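Local coordinates for protein CbsA (Xanthomonas oryzae pv. oryzae, PDB 5XYH) that probably hydrolyses 1,4-beta-linked glucan chains of cellulose from an end, releasing cellobiose, as an exo-acting cellobiohydrolase of glycoside hydrolase family 6 that attacks plant cell walls, at residues A[177-182]-A[215-220]; A[208-213]-A[283-288]. All coordinates share one frame; numbering follows the deposited sequence.

Contact 1. Residues A[177-182]-A[215-220]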
loop_
_atom_site.group_PDB
_atom_site.type_symbol
_atom_site.label_atom_id
_atom_site.label_comp_id
_atom_site.label_asym_id
_atom_site.label_seq_id
_atom_site.Cartn_x
_atom_site.Cartn_y
_atom_site.Cartn_z
ATOM N N TYR A 177 16.428 -11.776 -1.764
ATOM C CA TYR A 177 16.050 -13.001 -2.462
ATOM C C TYR A 177 14.826 -12.773 -3.343
ATOM O O TYR A 177 14.777 -13.238 -4.492
ATOM C CB TYR A 177 15.786 -14.112 -1.442
ATOM C CG TYR A 177 15.654 -15.492 -2.038
ATOM C CD1 TYR A 177 16.773 -16.291 -2.230
ATOM C CD2 TYR A 177 14.415 -15.997 -2.405
ATOM C CE1 TYR A 177 16.668 -17.544 -2.779
ATOM C CE2 TYR A 177 14.297 -17.262 -2.954
ATOM C CZ TYR A 177 15.428 -18.033 -3.139
ATOM O OH TYR A 177 15.323 -19.301 -3.673
ATOM N N ALA A 178 13.821 -12.066 -2.816
ATOM C CA ALA A 178 12.652 -11.734 -3.619
ATOM C C ALA A 178 13.055 -10.978 -4.872
ATOM O O ALA A 178 12.639 -11.332 -5.980
ATOM C CB ALA A 178 11.653 -10.919 -2.795
ATOM N N LEU A 179 13.885 -9.943 -4.722
ATOM C CA LEU A 179 14.270 -9.155 -5.890
ATOM C C LEU A 179 15.057 -9.994 -6.887
ATOM O O LEU A 179 14.797 -9.927 -8.094
ATOM C CB LEU A 179 15.068 -7.914 -5.483
ATOM C CG LEU A 179 14.268 -6.803 -4.782
ATOM C CD1 LEU A 179 15.219 -5.717 -4.330
ATOM C CD2 LEU A 179 13.153 -6.227 -5.648
ATOM N N ASP A 180 15.991 -10.817 -6.401
ATOM C CA ASP A 180 16.796 -11.645 -7.302
ATOM C C ASP A 180 15.913 -12.568 -8.134
ATOM O O ASP A 180 16.036 -12.628 -9.365
ATOM C CB ASP A 180 17.815 -12.467 -6.507
ATOM C CG ASP A 180 19.107 -11.717 -6.243
ATOM O OD1 ASP A 180 19.366 -10.713 -6.941
ATOM O OD2 ASP A 180 19.871 -12.134 -5.339
ATOM N N LYS A 181 14.995 -13.282 -7.479
ATOM C CA LYS A 181 14.233 -14.307 -8.185
ATOM C C LYS A 181 13.162 -13.697 -9.076
ATOM O O LYS A 181 12.852 -14.250 -10.132
ATOM C CB LYS A 181 13.611 -15.279 -7.180
ATOM C CG LYS A 181 14.641 -16.022 -6.341
ATOM C CD LYS A 181 15.253 -17.169 -7.117
ATOM C CE LYS A 181 14.152 -18.152 -7.525
ATOM N NZ LYS A 181 14.668 -19.472 -7.993
ATOM N N LEU A 182 12.603 -12.559 -8.675
ATOM C CA LEU A 182 11.534 -11.948 -9.450
ATOM C C LEU A 182 12.088 -11.090 -10.582
ATOM O O LEU A 182 11.547 -11.113 -11.693
ATOM C CB LEU A 182 10.626 -11.139 -8.526
ATOM C CG LEU A 182 9.891 -12.007 -7.494
ATOM C CD1 LEU A 182 9.269 -11.138 -6.409
ATOM C CD2 LEU A 182 8.828 -12.862 -8.149
ATOM N N ARG A 215 21.601 -0.090 -0.113
ATOM C CA ARG A 215 22.420 -1.249 0.231
ATOM C C ARG A 215 21.723 -2.560 -0.113
ATOM O O ARG A 215 22.358 -3.494 -0.625
ATOM C CB ARG A 215 22.767 -1.197 1.716
ATOM C CG ARG A 215 23.503 -2.394 2.234
ATOM C CD ARG A 215 23.922 -2.159 3.682
ATOM N NE ARG A 215 22.794 -2.145 4.617
ATOM C CZ ARG A 215 22.325 -1.055 5.218
ATOM N NH1 ARG A 215 22.877 0.126 4.977
ATOM N NH2 ARG A 215 21.310 -1.153 6.070
ATOM N N VAL A 216 20.414 -2.652 0.141
ATOM C CA VAL A 216 19.714 -3.913 -0.106
ATOM C C VAL A 216 19.643 -4.207 -1.596
ATOM O O VAL A 216 19.970 -5.314 -2.040
ATOM C CB VAL A 216 18.309 -3.890 0.520
ATOM C CG1 VAL A 216 17.493 -5.100 0.026
ATOM C CG2 VAL A 216 18.409 -3.894 2.033
ATOM N N VAL A 217 19.187 -3.234 -2.397
ATOM C CA VAL A 217 19.026 -3.511 -3.820
ATOM C C VAL A 217 20.386 -3.605 -4.510
ATOM O O VAL A 217 20.566 -4.408 -5.435
ATOM C CB VAL A 217 18.127 -2.452 -4.480
ATOM C CG1 VAL A 217 17.827 -2.849 -5.920
ATOM C CG2 VAL A 217 16.836 -2.281 -3.694
ATOM N N GLN A 218 21.366 -2.815 -4.067
ATOM C CA GLN A 218 22.688 -2.887 -4.688
ATOM C C GLN A 218 23.296 -4.272 -4.524
ATOM O O GLN A 218 23.997 -4.753 -5.418
ATOM C CB GLN A 218 23.619 -1.817 -4.107
ATOM C CG GLN A 218 25.017 -1.848 -4.713
ATOM C CD GLN A 218 25.941 -0.757 -4.176
ATOM O OE1 GLN A 218 25.538 0.083 -3.359
ATOM N NE2 GLN A 218 27.198 -0.770 -4.640
ATOM N N GLY A 219 23.002 -4.948 -3.417
ATOM C CA GLY A 219 23.556 -6.265 -3.200
ATOM C C GLY A 219 22.914 -7.373 -4.002
ATOM O O GLY A 219 23.433 -8.493 -3.983
ATOM N N THR A 220 21.796 -7.107 -4.681
ATOM C CA THR A 220 21.195 -8.124 -5.525
ATOM C C THR A 220 22.117 -8.405 -6.713
ATOM O O THR A 220 23.077 -7.681 -6.966
ATOM C CB THR A 220 19.810 -7.686 -6.007
ATOM O OG1 THR A 220 19.927 -6.527 -6.845
ATOM C CG2 THR A 220 18.896 -7.360 -4.825
#
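L179 lies over the methyl group of T220 and reaches past it to V217. Its CB is 3.9 Å from T220 CG2, and farther out its CD1 comes equally near V217 CG2, where the two side chains cross at about a right angle. The leucine has CG anti to its carbonyl carbon (chi1 -71°) and an extended chi2, which carries CD1 across the gap between the helices. T220 faces it from the turn that follows helix 206-218. Its CG2 lies beside the backbone N and is turned to L179, while OG1 takes the place between N and carbonyl carbon (chi1 64°). From there OG1 donates to V217 O over 2.6 Å, in the carbonyl plane, at a C=O...donor angle of 153°. V217 O also accepts from T220 N at 3.1 Å, so two donors of one residue grip it; the bonds of OG1, to V217 O and to S226 OG, hold the threonine rotation. Beside this apolar patch, D180 OD1 approaches T220 CB to 3.2 Å without bonding to T220; its hydrogen bond goes to A221 N, the next residue. The carboxylate thus ties helix 170-183 to the chain just beyond T220, where the backbones are closest, the CA atoms of D180 and T220 being 5.9 Å apart. Both helices flank the distorted alpha/beta barrel of glycoside hydrolase family 6, in which strands 188-193 and 229-232 are parallel neighbours. L179 also rests on N190 and M192 of strand 188-193, while Y177 and A178 pack against helix 113-131.

Contact 2. Residues A[208-213]-A[283-288]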
loop_
_atom_site.group_PDB
_atom_site.type_symbol
_atom_site.label_atom_id
_atom_site.label_comp_id
_atom_site.label_asym_id
_atom_site.label_seq_id
_atom_site.Cartn_x
_atom_site.Cartn_y
_atom_site.Cartn_z
ATOM N N PRO A 208 19.914 6.868 6.855
ATOM C CA PRO A 208 19.786 5.404 6.976
ATOM C C PRO A 208 18.689 4.831 6.094
ATOM O O PRO A 208 18.840 3.705 5.606
ATOM C CB PRO A 208 19.505 5.184 8.473
ATOM C CG PRO A 208 18.983 6.496 8.975
ATOM C CD PRO A 208 19.658 7.551 8.137
ATOM N N ALA A 209 17.602 5.568 5.851
ATOM C CA ALA A 209 16.544 5.053 4.985
ATOM C C ALA A 209 17.052 4.877 3.563
ATOM O O ALA A 209 16.997 3.782 2.994
ATOM C CB ALA A 209 15.337 5.989 5.003
ATOM N N ILE A 210 17.562 5.960 2.976
ATOM C CA ILE A 210 18.118 5.886 1.630
ATOM C C ILE A 210 19.237 4.855 1.570
ATOM O O ILE A 210 19.259 4.003 0.681
ATOM C CB ILE A 210 18.596 7.273 1.173
ATOM C CG1 ILE A 210 17.434 8.275 1.149
ATOM C CG2 ILE A 210 19.301 7.180 -0.166
ATOM C CD1 ILE A 210 16.224 7.834 0.350
ATOM N N SER A 211 20.174 4.893 2.524
ATOM C CA SER A 211 21.284 3.946 2.461
ATOM C C SER A 211 20.820 2.506 2.663
ATOM O O SER A 211 21.412 1.583 2.088
ATOM C CB SER A 211 22.361 4.303 3.482
ATOM O OG SER A 211 22.116 3.667 4.721
ATOM N N LEU A 212 19.756 2.294 3.448
ATOM C CA LEU A 212 19.200 0.954 3.606
ATOM C C LEU A 212 18.664 0.421 2.287
ATOM O O LEU A 212 19.044 -0.664 1.846
ATOM C CB LEU A 212 18.091 0.948 4.660
ATOM C CG LEU A 212 17.283 -0.345 4.792
ATOM C CD1 LEU A 212 18.173 -1.499 5.187
ATOM C CD2 LEU A 212 16.149 -0.155 5.806
ATOM N N TYR A 213 17.760 1.163 1.647
ATOM C CA TYR A 213 17.232 0.703 0.368
ATOM C C TYR A 213 18.347 0.559 -0.656
ATOM O O TYR A 213 18.365 -0.398 -1.436
ATOM C CB TYR A 213 16.147 1.661 -0.137
ATOM C CG TYR A 213 14.810 1.426 0.545
ATOM C CD1 TYR A 213 14.553 1.939 1.814
ATOM C CD2 TYR A 213 13.829 0.678 -0.069
ATOM C CE1 TYR A 213 13.326 1.713 2.444
ATOM C CE2 TYR A 213 12.608 0.447 0.546
ATOM C CZ TYR A 213 12.356 0.952 1.791
ATOM O OH TYR A 213 11.127 0.696 2.369
ATOM N N VAL A 283 18.111 9.761 -6.302
ATOM C CA VAL A 283 19.004 10.241 -7.347
ATOM C C VAL A 283 20.285 10.793 -6.725
ATOM O O VAL A 283 21.390 10.579 -7.244
ATOM C CB VAL A 283 18.268 11.268 -8.222
ATOM C CG1 VAL A 283 19.233 11.956 -9.169
ATOM C CG2 VAL A 283 17.159 10.562 -9.015
ATOM N N GLY A 284 20.166 11.460 -5.574
ATOM C CA GLY A 284 21.348 11.925 -4.868
ATOM C C GLY A 284 22.242 10.799 -4.403
ATOM O O GLY A 284 23.465 10.959 -4.326
ATOM N N ALA A 285 21.654 9.649 -4.079
ATOM C CA ALA A 285 22.428 8.481 -3.690
ATOM C C ALA A 285 22.960 7.698 -4.884
ATOM O O ALA A 285 23.585 6.652 -4.680
ATOM C CB ALA A 285 21.581 7.557 -2.808
ATOM N N GLY A 286 22.725 8.160 -6.108
ATOM C CA GLY A 286 23.273 7.510 -7.284
ATOM C C GLY A 286 22.336 6.574 -8.022
ATOM O O GLY A 286 22.801 5.826 -8.886
ATOM N N TRP A 287 21.040 6.591 -7.712
ATOM C CA TRP A 287 20.066 5.812 -8.468
ATOM C C TRP A 287 19.843 6.445 -9.840
ATOM O O TRP A 287 19.993 7.657 -9.995
ATOM C CB TRP A 287 18.726 5.742 -7.719
ATOM C CG TRP A 287 18.719 4.831 -6.507
ATOM C CD1 TRP A 287 19.355 5.041 -5.315
ATOM C CD2 TRP A 287 18.053 3.573 -6.386
ATOM N NE1 TRP A 287 19.136 3.987 -4.463
ATOM C CE2 TRP A 287 18.322 3.079 -5.088
ATOM C CE3 TRP A 287 17.245 2.819 -7.243
ATOM C CZ2 TRP A 287 17.810 1.864 -4.627
ATOM C CZ3 TRP A 287 16.736 1.608 -6.780
ATOM C CH2 TRP A 287 17.027 1.144 -5.486
ATOM N N PRO A 288 19.464 5.650 -10.847
ATOM C CA PRO A 288 19.213 6.224 -12.174
ATOM C C PRO A 288 18.029 7.173 -12.156
ATOM O O PRO A 288 17.053 6.983 -11.418
ATOM C CB PRO A 288 18.925 4.999 -13.052
ATOM C CG PRO A 288 18.506 3.948 -12.106
ATOM C CD PRO A 288 19.297 4.189 -10.850
#
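Contact 2 is a small, mostly apolar packing contact, burying 125 Å² in total, between helix 206-218 and the turn at the C-terminal end of helix 271-284, in the helical layer outside the barrel. Its tightest point is methyl against methyl: I210 CG2 lies 3.5 Å from A285 CB, and these residues also have the nearest CA atoms, 7.3 Å apart. In I210, CG2 stands anti to the backbone N, which directs it to the alanine, while CG1 branches off beside that nitrogen. G286 follows with positive phi (99°) in a Schellman motif, its N bonded to V283 O at 3.0 Å, and the chain then turns so that W287 points back at the helix. The indole brings its benzo edge to the backbone, with CZ2 4.0 Å from Y213 O and the oxygen near the ring plane. Its NE1 is hydrogen-bonded to T214 OG1, while F282 packs edge-to-face with the indole and F230 of strand 229-232 meets it with planes at about 60°. Across 208-213 and 283-288 themselves the contact therefore rests on van der Waals packing, whereas the polar edge of the buried indole is satisfied one residue farther along the helix, at T214, which probably helps to fix the ring orientation.

Contacts 1 and 2 use helix 206-218 in succession: contact 2 sets residues 208-213 against the turn after helix 271-284, and contact 1 sets the last helical turn and the residues that follow it (215-220) against helix 170-183. Their centres are about 15 Å apart, yet the two join directly, since V217 CG2 packs 3.9 Å from W287 CH2. V217 thus has L179 near it in contact 1 and the indole in contact 2. Together they make helix 206-218 the middle member of three, matching the parallel order of strands 188-193, 229-232 and 292-296. The contact centres lie about 20 and 21 Å from the centre of the chain, in the peripheral helical layer.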